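Long-range contacts in carbonic anhydrase (Coccomyxa sp. PA, PDB 3UCJ), which probably catalyses the reversible hydration of carbon dioxide to hydrogencarbonate and a proton, as a zinc-dependent carbonic anhydrase of the beta class: residues Pro40-Gly46 against Ile95-Cys101; Val90-Ile95 against Arg177-Leu181; Val130-Arg134 against Met153-Asn157. One frame throughout, in Å; residues are numbered along the deposited sequence.

From the N terminus, the chain first enters the sheet at Pro40-Gly46. Interaction 1 closes a loop when Ile95-Cys101 comes back beside it, making parallel neighbours of strands 42-47 and 97-103. Interaction 2 starts just before that return, in the C-terminal part of helix 80-92, and closes only at Arg177-Leu181, joining the helix to the loop between helix 169-176 and strand 182-189; its loop crosses that of interaction 1. The two share Ile95 and touch, Ile98 CD1 lying 3.9 Å from Leu181 CD1. Interaction 3 is nested inside the loop of interaction 2 and follows interaction 1 in series. It joins two helices on the opposite side of the chain's centre from interaction 2, their centres about 28 Å apart.

Interaction 1 (Pro40-Gly46 against Ile95-Cys101); sequences PEYLYIG and IKHILVC
Two extended segments, Pro40-Gly46 and Ile95-Cys101, run side by side in the same direction, with the axes of strands 42-46 and 97-101 4.6 Å apart and inclined by 15°. Tyr42 pairs with His97 and so on to Ile45 with Val100. Glu41 O accepts from Lys96 N (3.0 Å) and His97 N (3.2 Å); the bonds then alternate from Leu43 N-His97 O (2.9 Å) to Cys101 N-Ile45 O (2.8 Å). On one face, Ile95, with chi1 p and chi2 at 146°, brings CD1 to 3.6 Å from Leu43 CB. Ile98 CG2 nestles against the methyls of both neighbours, 4.2 Å from Leu43 CD2 (rotamer tp) and 4.1 Å from Ile45 CD1. Helices 80-92 and 146-167 cover this face. On the other, His97 CD2 sits over the Tyr42 ring (chi1 m), and Leu99 CD1 fills the space beside it, 3.9 Å from Tyr42 CD1. Tyr44 (chi1 t) swings toward the C-terminal end, pressing CE1 to 3.3 Å from Cys101 CB. A salt bridge, Glu41 OE1-Lys96 NZ (3.0 Å), spans the segments just before the strands begin. These are central parallel strands of the beta-carbonic anhydrase alpha/beta fold, leading directly to zinc ligands Cys47 and His103.

Interaction 2 (Val90-Ile95 against Arg177-Leu181); sequences VDHLKI and RGQPL
A single glutamine side chain reaches both segments' polar groups here: Gln179, fully extended (chi1 and chi2 t), gives NE2 to Val90 O at 2.9 Å while its OE1 takes a hydrogen bond from Arg177 NH2 at 2.7 Å. Val90 lies in the C-terminal part of helix 80-92, and Lys94, with positive phi (53°), turns the chain into Ile95. Opposite, Gly178 at phi 73° is the C' residue of a Schellman motif ending helix 169-176, after which Gln179-Leu181 is extended. The CA atoms of Ile95 and Leu181 are 7.3 Å apart, those of Lys94 and Gln179 8.2 Å. Arg177 NH2 also forms a salt bridge with Asp91 OD1 (2.9 Å), and a water joins Asp91 OD1 to Arg177 NH1. Another water donates to Ile95 O and Pro180 O. Beneath, Leu181 (tp) places CD2 3.8 Å from Val90 CG1 and CD1 4.0 Å from Ile95 CD1. The chemistry implies a polar, partly hydrated rim over an apolar floor, with Gln179 satisfying a carbonyl late in the helix.

Interaction 3 (Val130-Arg134 against Met153-Asn157); sequences VREVR and MVELN
Helices 128-135 and 146-167 meet almost at right angles through Val130-Arg134 and Met153-Asn157, with the short axes 9.8 Å apart and crossing at 99°. Both segments are regular alpha-helix, as in the backbone bonds Arg134 N-Val130 O and Asn157 N-Met153 O, each 2.9 Å. The closest CA pairs are Val133-Asn157 at 6.5 Å and Arg134-Met153 at 6.9 Å. Met153 does most to fill the gap. Its chi1 t and chi2 p, with chi3 at -105° between wells, curl the thioether over the neighbouring helix, so that CE lies 3.6 Å from Val133 CG1, 3.7 Å from Arg134 N and 4.1 Å from Val130 CG1, while SD rests 3.7 Å from Arg134 CB. Val133 (chi1 t) points its CA-to-CB bond toward the other helix: CG1 is 4.1 Å from Leu156 CB, and CG2 4.1 Å from Asn157 OD1. Val130, also t, brings CG2 to 4.3 Å from that same Asn157 OD1. The contact is thus apolar packing, and the polar ends are occupied elsewhere. Asn157 (chi1 t) bonds through OD1 to Gln161 NE2 and through ND2 to Gly72 O. Arg134, with chi1 and chi2 t and chi3 p, leads its guanidinium away to His219 O of the third subunit. Leu141 packs on Met153, Arg134 and Leu156. This near-perpendicular crossing of two helices lies close to the zinc site of the beta-class enzyme: the Asn157 side chain is about 6 Å from that of the zinc ligand Cys106 and about 8 Å from the zinc ion.

Interaction 1 (Pro40-Gly46 against Ile95-Cys101)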
loop_
_atom_site.group_PDB
_atom_site.type_symbol
_atom_site.label_atom_id
_atom_site.label_comp_id
_atom_site.label_asym_id
_atom_site.label_seq_id
_atom_site.Cartn_x
_atom_site.Cartn_y
_atom_site.Cartn_z
ATOM N N PRO A 40 -15.010 19.058 13.368
ATOM C CA PRO A 40 -14.481 19.931 12.335
ATOM C C PRO A 40 -15.436 19.937 11.180
ATOM O O PRO A 40 -16.052 18.902 10.878
ATOM C CB PRO A 40 -13.131 19.177 11.933
ATOM C CG PRO A 40 -13.479 17.750 12.148
ATOM C CD PRO A 40 -14.125 17.889 13.573
ATOM N N GLU A 41 -15.515 21.079 10.490
ATOM C CA GLU A 41 -16.267 21.110 9.274
ATOM C C GLU A 41 -15.419 20.837 8.017
ATOM O O GLU A 41 -15.989 20.678 6.962
ATOM C CB GLU A 41 -16.955 22.471 9.100
ATOM C CG GLU A 41 -18.102 22.568 10.146
ATOM C CD GLU A 41 -18.918 23.815 9.953
ATOM O OE1 GLU A 41 -20.179 23.672 10.035
ATOM O OE2 GLU A 41 -18.282 24.888 9.706
ATOM N N TYR A 42 -14.091 20.820 8.165
ATOM C CA TYR A 42 -13.185 20.768 6.991
ATOM C C TYR A 42 -12.258 19.506 7.138
ATOM O O TYR A 42 -11.848 19.181 8.252
ATOM C CB TYR A 42 -12.257 21.953 7.007
ATOM C CG TYR A 42 -12.957 23.259 6.649
ATOM C CD1 TYR A 42 -13.121 23.635 5.305
ATOM C CD2 TYR A 42 -13.477 24.077 7.671
ATOM C CE1 TYR A 42 -13.781 24.806 4.947
ATOM C CE2 TYR A 42 -14.132 25.283 7.345
ATOM C CZ TYR A 42 -14.294 25.619 5.982
ATOM O OH TYR A 42 -14.938 26.755 5.676
ATOM N N LEU A 43 -12.054 18.824 6.024
ATOM C CA LEU A 43 -10.797 17.975 5.856
ATOM C C LEU A 43 -9.874 18.777 4.945
ATOM O O LEU A 43 -10.334 19.254 3.931
ATOM C CB LEU A 43 -11.216 16.724 5.160
ATOM C CG LEU A 43 -10.002 15.846 4.581
ATOM C CD1 LEU A 43 -9.165 15.385 5.715
ATOM C CD2 LEU A 43 -10.572 14.657 3.860
ATOM N N TYR A 44 -8.558 18.817 5.236
ATOM C CA TYR A 44 -7.626 19.454 4.339
ATOM C C TYR A 44 -6.647 18.290 3.977
ATOM O O TYR A 44 -6.225 17.546 4.854
ATOM C CB TYR A 44 -6.894 20.519 5.072
ATOM C CG TYR A 44 -5.612 21.072 4.460
ATOM C CD1 TYR A 44 -5.609 22.268 3.749
ATOM C CD2 TYR A 44 -4.361 20.410 4.656
ATOM C CE1 TYR A 44 -4.414 22.813 3.243
ATOM C CE2 TYR A 44 -3.215 20.938 4.174
ATOM C CZ TYR A 44 -3.223 22.129 3.460
ATOM O OH TYR A 44 -2.028 22.591 2.966
ATOM N N ILE A 45 -6.363 18.207 2.690
ATOM C CA ILE A 45 -5.332 17.256 2.133
ATOM C C ILE A 45 -4.324 18.197 1.464
ATOM O O ILE A 45 -4.718 18.957 0.499
ATOM C CB ILE A 45 -5.941 16.422 1.088
ATOM C CG1 ILE A 45 -7.071 15.518 1.680
ATOM C CG2 ILE A 45 -4.816 15.482 0.419
ATOM C CD1 ILE A 45 -7.966 14.860 0.647
ATOM N N GLY A 46 -3.099 18.185 1.977
ATOM C CA GLY A 46 -2.084 19.109 1.483
ATOM C C GLY A 46 -0.732 18.460 1.530
ATOM O O GLY A 46 -0.615 17.282 1.880
ATOM N N ILE A 95 -17.948 15.844 7.836
ATOM C CA ILE A 95 -17.416 17.139 7.546
ATOM C C ILE A 95 -18.225 17.603 6.322
ATOM O O ILE A 95 -18.832 16.760 5.600
ATOM C CB ILE A 95 -15.876 17.046 7.062
ATOM C CG1 ILE A 95 -15.844 15.962 5.979
ATOM C CG2 ILE A 95 -14.970 16.907 8.265
ATOM C CD1 ILE A 95 -14.771 16.317 4.894
ATOM N N LYS A 96 -18.168 18.903 6.051
ATOM C CA LYS A 96 -18.878 19.518 4.926
ATOM C C LYS A 96 -18.035 19.892 3.721
ATOM O O LYS A 96 -18.583 19.955 2.611
ATOM C CB LYS A 96 -19.545 20.829 5.444
ATOM C CG LYS A 96 -20.626 20.509 6.544
ATOM C CD LYS A 96 -21.400 21.819 6.913
ATOM C CE LYS A 96 -22.405 21.499 7.991
ATOM N NZ LYS A 96 -22.668 22.802 8.659
ATOM N N HIS A 97 -16.745 20.150 3.938
ATOM C CA HIS A 97 -15.888 20.710 2.887
ATOM C C HIS A 97 -14.502 19.966 2.888
ATOM O O HIS A 97 -13.874 19.846 3.946
ATOM C CB HIS A 97 -15.590 22.180 3.156
ATOM C CG HIS A 97 -16.795 22.989 3.553
ATOM N ND1 HIS A 97 -17.909 23.112 2.729
ATOM C CD2 HIS A 97 -17.080 23.683 4.699
ATOM C CE1 HIS A 97 -18.815 23.877 3.343
ATOM N NE2 HIS A 97 -18.334 24.253 4.525
ATOM N N ILE A 98 -14.000 19.681 1.698
ATOM C CA ILE A 98 -12.643 19.021 1.616
ATOM C C ILE A 98 -11.792 20.019 0.787
ATOM O O ILE A 98 -12.182 20.375 -0.319
ATOM C CB ILE A 98 -12.766 17.735 0.869
ATOM C CG1 ILE A 98 -13.592 16.687 1.633
ATOM C CG2 ILE A 98 -11.300 17.203 0.660
ATOM C CD1 ILE A 98 -14.051 15.526 0.792
ATOM N N LEU A 99 -10.703 20.481 1.359
ATOM C CA LEU A 99 -9.817 21.416 0.722
ATOM C C LEU A 99 -8.640 20.571 0.184
ATOM O O LEU A 99 -7.998 19.880 0.975
ATOM C CB LEU A 99 -9.286 22.335 1.787
ATOM C CG LEU A 99 -10.294 23.161 2.652
ATOM C CD1 LEU A 99 -9.578 23.905 3.771
ATOM C CD2 LEU A 99 -11.059 24.074 1.648
ATOM N N VAL A 100 -8.397 20.608 -1.133
ATOM C CA VAL A 100 -7.256 19.907 -1.708
ATOM C C VAL A 100 -6.326 21.002 -2.054
ATOM O O VAL A 100 -6.587 21.758 -3.004
ATOM C CB VAL A 100 -7.721 19.138 -2.971
ATOM C CG1 VAL A 100 -6.486 18.387 -3.728
ATOM C CG2 VAL A 100 -8.817 18.150 -2.598
ATOM N N CYS A 101 -5.233 21.036 -1.348
ATOM C CA CYS A 101 -4.343 22.172 -1.444
ATOM C C CYS A 101 -3.001 21.795 -2.008
ATOM O O CYS A 101 -2.276 21.046 -1.353
ATOM C CB CYS A 101 -4.160 22.773 -0.042
ATOM S SG CYS A 101 -3.273 24.379 -0.137
HETATM O O HOH W 1 -0.351 21.996 0.303
#

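Interaction 2 (Val90-Ile95 against Arg177-Leu181)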
loop_
_atom_site.group_PDB
_atom_site.type_symbol
_atom_site.label_atom_id
_atom_site.label_comp_id
_atom_site.label_asym_id
_atom_site.label_seq_id
_atom_site.Cartn_x
_atom_site.Cartn_y
_atom_site.Cartn_z
ATOM N N VAL A 90 -15.584 11.849 6.315
ATOM C CA VAL A 90 -16.814 11.986 5.540
ATOM C C VAL A 90 -17.927 11.164 6.242
ATOM O O VAL A 90 -19.089 11.633 6.382
ATOM C CB VAL A 90 -16.640 11.532 4.074
ATOM C CG1 VAL A 90 -17.957 11.411 3.357
ATOM C CG2 VAL A 90 -15.690 12.510 3.256
ATOM N N ASP A 91 -17.595 9.947 6.633
ATOM C CA ASP A 91 -18.627 9.019 7.098
ATOM C C ASP A 91 -18.971 9.195 8.574
ATOM O O ASP A 91 -20.174 8.987 8.991
ATOM C CB ASP A 91 -18.231 7.588 6.853
ATOM C CG ASP A 91 -18.197 7.219 5.385
ATOM O OD1 ASP A 91 -18.559 8.018 4.496
ATOM O OD2 ASP A 91 -17.892 6.046 5.100
ATOM N N HIS A 92 -18.001 9.544 9.416
ATOM C CA HIS A 92 -18.246 9.605 10.834
ATOM C C HIS A 92 -18.305 10.998 11.343
ATOM O O HIS A 92 -19.233 11.386 12.066
ATOM C CB HIS A 92 -17.173 8.846 11.584
ATOM C CG HIS A 92 -17.226 7.378 11.377
ATOM N ND1 HIS A 92 -17.869 6.529 12.250
ATOM C CD2 HIS A 92 -16.654 6.595 10.438
ATOM C CE1 HIS A 92 -17.706 5.278 11.851
ATOM N NE2 HIS A 92 -16.985 5.296 10.745
ATOM N N LEU A 93 -17.360 11.822 10.954
ATOM C CA LEU A 93 -17.463 13.197 11.415
ATOM C C LEU A 93 -18.502 14.066 10.648
ATOM O O LEU A 93 -18.815 15.169 11.134
ATOM C CB LEU A 93 -16.113 13.868 11.372
ATOM C CG LEU A 93 -15.069 13.239 12.314
ATOM C CD1 LEU A 93 -13.814 14.122 12.294
ATOM C CD2 LEU A 93 -15.593 13.160 13.828
ATOM N N LYS A 94 -18.851 13.628 9.429
ATOM C CA LYS A 94 -19.718 14.333 8.478
ATOM C C LYS A 94 -19.215 15.733 8.259
ATOM O O LYS A 94 -19.949 16.748 8.408
ATOM C CB LYS A 94 -21.218 14.280 8.934
ATOM C CG LYS A 94 -21.668 12.884 9.255
ATOM C CD LYS A 94 -22.961 12.936 10.166
ATOM C CE LYS A 94 -23.353 11.563 10.764
ATOM N NZ LYS A 94 -24.089 10.776 9.719
ATOM N N ILE A 95 -17.948 15.844 7.836
ATOM C CA ILE A 95 -17.416 17.139 7.546
ATOM C C ILE A 95 -18.225 17.603 6.322
ATOM O O ILE A 95 -18.832 16.760 5.600
ATOM C CB ILE A 95 -15.876 17.046 7.062
ATOM C CG1 ILE A 95 -15.844 15.962 5.979
ATOM C CG2 ILE A 95 -14.970 16.907 8.265
ATOM C CD1 ILE A 95 -14.771 16.317 4.894
ATOM N N ARG A 177 -25.935 9.296 -1.304
ATOM C CA ARG A 177 -26.906 9.249 -0.189
ATOM C C ARG A 177 -27.391 10.642 0.185
ATOM O O ARG A 177 -28.063 10.832 1.204
ATOM C CB ARG A 177 -26.351 8.434 1.029
ATOM C CG ARG A 177 -25.236 9.142 1.851
ATOM C CD ARG A 177 -24.597 8.217 2.951
ATOM N NE ARG A 177 -23.445 8.871 3.579
ATOM C CZ ARG A 177 -22.140 8.493 3.379
ATOM N NH1 ARG A 177 -21.820 7.442 2.634
ATOM N NH2 ARG A 177 -21.176 9.180 3.975
ATOM N N GLY A 178 -27.015 11.627 -0.630
ATOM C CA GLY A 178 -27.419 13.002 -0.436
ATOM C C GLY A 178 -26.764 13.740 0.688
ATOM O O GLY A 178 -27.300 14.723 1.189
ATOM N N GLN A 179 -25.582 13.299 1.129
ATOM C CA GLN A 179 -24.885 14.043 2.123
ATOM C C GLN A 179 -24.195 15.212 1.482
ATOM O O GLN A 179 -23.580 15.052 0.417
ATOM C CB GLN A 179 -23.859 13.115 2.803
ATOM C CG GLN A 179 -23.067 13.761 3.875
ATOM C CD GLN A 179 -22.096 12.722 4.472
ATOM O OE1 GLN A 179 -22.389 11.532 4.527
ATOM N NE2 GLN A 179 -20.982 13.194 4.898
ATOM N N PRO A 180 -24.349 16.415 2.083
ATOM C CA PRO A 180 -23.762 17.610 1.545
ATOM C C PRO A 180 -22.242 17.552 1.763
ATOM O O PRO A 180 -21.741 17.404 2.900
ATOM C CB PRO A 180 -24.316 18.753 2.393
ATOM C CG PRO A 180 -25.391 18.154 3.286
ATOM C CD PRO A 180 -25.139 16.672 3.328
ATOM N N LEU A 181 -21.532 17.749 0.674
ATOM C CA LEU A 181 -20.045 17.612 0.732
ATOM C C LEU A 181 -19.533 18.418 -0.430
ATOM O O LEU A 181 -19.866 18.130 -1.534
ATOM C CB LEU A 181 -19.721 16.105 0.610
ATOM C CG LEU A 181 -18.199 15.767 0.872
ATOM C CD1 LEU A 181 -17.659 16.317 2.172
ATOM C CD2 LEU A 181 -18.182 14.248 0.783
HETATM O O HOH W 2 -19.018 7.300 2.011
HETATM O O HOH W 3 -21.481 16.501 5.258
#

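Interaction 3 (Val130-Arg134 against Met153-Asn157)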
loop_
_atom_site.group_PDB
_atom_site.type_symbol
_atom_site.label_atom_id
_atom_site.label_comp_id
_atom_site.label_asym_id
_atom_site.label_seq_id
_atom_site.Cartn_x
_atom_site.Cartn_y
_atom_site.Cartn_z
ATOM N N VAL A 130 2.417 11.811 -9.676
ATOM C CA VAL A 130 2.751 13.120 -10.333
ATOM C C VAL A 130 3.180 12.847 -11.817
ATOM O O VAL A 130 2.692 13.533 -12.739
ATOM C CB VAL A 130 3.826 13.853 -9.593
ATOM C CG1 VAL A 130 4.059 15.242 -10.346
ATOM C CG2 VAL A 130 3.360 14.145 -8.129
ATOM N N ARG A 131 3.986 11.806 -12.041
ATOM C CA ARG A 131 4.301 11.467 -13.440
ATOM C C ARG A 131 3.079 11.187 -14.283
ATOM O O ARG A 131 3.059 11.521 -15.483
ATOM C CB ARG A 131 5.333 10.348 -13.550
ATOM C CG ARG A 131 6.746 10.768 -13.111
ATOM C CD ARG A 131 7.802 9.687 -13.339
ATOM N NE ARG A 131 7.683 8.585 -12.380
ATOM C CZ ARG A 131 8.390 8.501 -11.259
ATOM N NH1 ARG A 131 9.333 9.445 -10.961
ATOM N NH2 ARG A 131 8.226 7.459 -10.472
ATOM N N GLU A 132 2.047 10.553 -13.711
ATOM C CA GLU A 132 0.911 10.168 -14.479
ATOM C C GLU A 132 0.145 11.433 -14.888
ATOM O O GLU A 132 -0.332 11.491 -15.986
ATOM C CB GLU A 132 -0.022 9.297 -13.594
ATOM C CG GLU A 132 0.455 7.910 -13.464
ATOM C CD GLU A 132 -0.657 7.104 -12.642
ATOM O OE1 GLU A 132 -0.502 6.947 -11.416
ATOM O OE2 GLU A 132 -1.741 6.728 -13.231
ATOM N N VAL A 133 0.022 12.387 -13.991
ATOM C CA VAL A 133 -0.617 13.636 -14.295
ATOM C C VAL A 133 0.179 14.375 -15.368
ATOM O O VAL A 133 -0.339 14.815 -16.320
ATOM C CB VAL A 133 -0.681 14.534 -13.079
ATOM C CG1 VAL A 133 -1.259 15.828 -13.455
ATOM C CG2 VAL A 133 -1.509 13.909 -11.981
ATOM N N ARG A 134 1.462 14.477 -15.151
ATOM C CA ARG A 134 2.382 15.077 -16.088
ATOM C C ARG A 134 2.239 14.499 -17.486
ATOM O O ARG A 134 2.144 15.210 -18.430
ATOM C CB ARG A 134 3.792 14.857 -15.569
ATOM C CG ARG A 134 4.921 15.324 -16.443
ATOM C CD ARG A 134 6.189 14.650 -16.075
ATOM N NE ARG A 134 6.273 13.316 -16.588
ATOM C CZ ARG A 134 7.313 12.528 -16.439
ATOM N NH1 ARG A 134 8.363 12.949 -15.793
ATOM N NH2 ARG A 134 7.299 11.326 -16.941
ATOM N N MET A 153 2.793 22.436 -13.296
ATOM C CA MET A 153 2.706 21.103 -12.751
ATOM C C MET A 153 1.961 21.110 -11.417
ATOM O O MET A 153 1.123 20.296 -11.181
ATOM C CB MET A 153 4.079 20.502 -12.604
ATOM C CG MET A 153 4.082 19.054 -12.192
ATOM S SD MET A 153 3.585 17.944 -13.466
ATOM C CE MET A 153 1.946 17.478 -12.991
ATOM N N VAL A 154 2.292 22.050 -10.565
ATOM C CA VAL A 154 1.590 22.222 -9.306
ATOM C C VAL A 154 0.088 22.355 -9.518
ATOM O O VAL A 154 -0.684 21.679 -8.918
ATOM C CB VAL A 154 2.156 23.414 -8.515
ATOM C CG1 VAL A 154 1.271 23.767 -7.390
ATOM C CG2 VAL A 154 3.508 23.090 -8.004
ATOM N N GLU A 155 -0.300 23.218 -10.429
ATOM C CA GLU A 155 -1.683 23.441 -10.737
ATOM C C GLU A 155 -2.396 22.233 -11.317
ATOM O O GLU A 155 -3.501 21.943 -10.958
ATOM C CB GLU A 155 -1.821 24.639 -11.667
ATOM C CG GLU A 155 -1.403 25.928 -11.046
ATOM C CD GLU A 155 -1.118 27.036 -12.048
ATOM O OE1 GLU A 155 -0.569 28.051 -11.637
ATOM O OE2 GLU A 155 -1.422 26.869 -13.224
ATOM N N LEU A 156 -1.760 21.559 -12.246
ATOM C CA LEU A 156 -2.355 20.388 -12.865
ATOM C C LEU A 156 -2.527 19.301 -11.811
ATOM O O LEU A 156 -3.515 18.546 -11.873
ATOM C CB LEU A 156 -1.449 19.840 -13.982
ATOM C CG LEU A 156 -1.567 20.729 -15.277
ATOM C CD1 LEU A 156 -0.390 20.357 -16.222
ATOM C CD2 LEU A 156 -2.949 20.651 -15.892
ATOM N N ASN A 157 -1.554 19.241 -10.919
ATOM C CA ASN A 157 -1.601 18.226 -9.855
ATOM C C ASN A 157 -2.818 18.520 -8.945
ATOM O O ASN A 157 -3.652 17.604 -8.649
ATOM C CB ASN A 157 -0.310 18.189 -9.081
ATOM C CG ASN A 157 -0.298 16.999 -8.072
ATOM O OD1 ASN A 157 -0.603 15.859 -8.453
ATOM N ND2 ASN A 157 -0.038 17.309 -6.824
#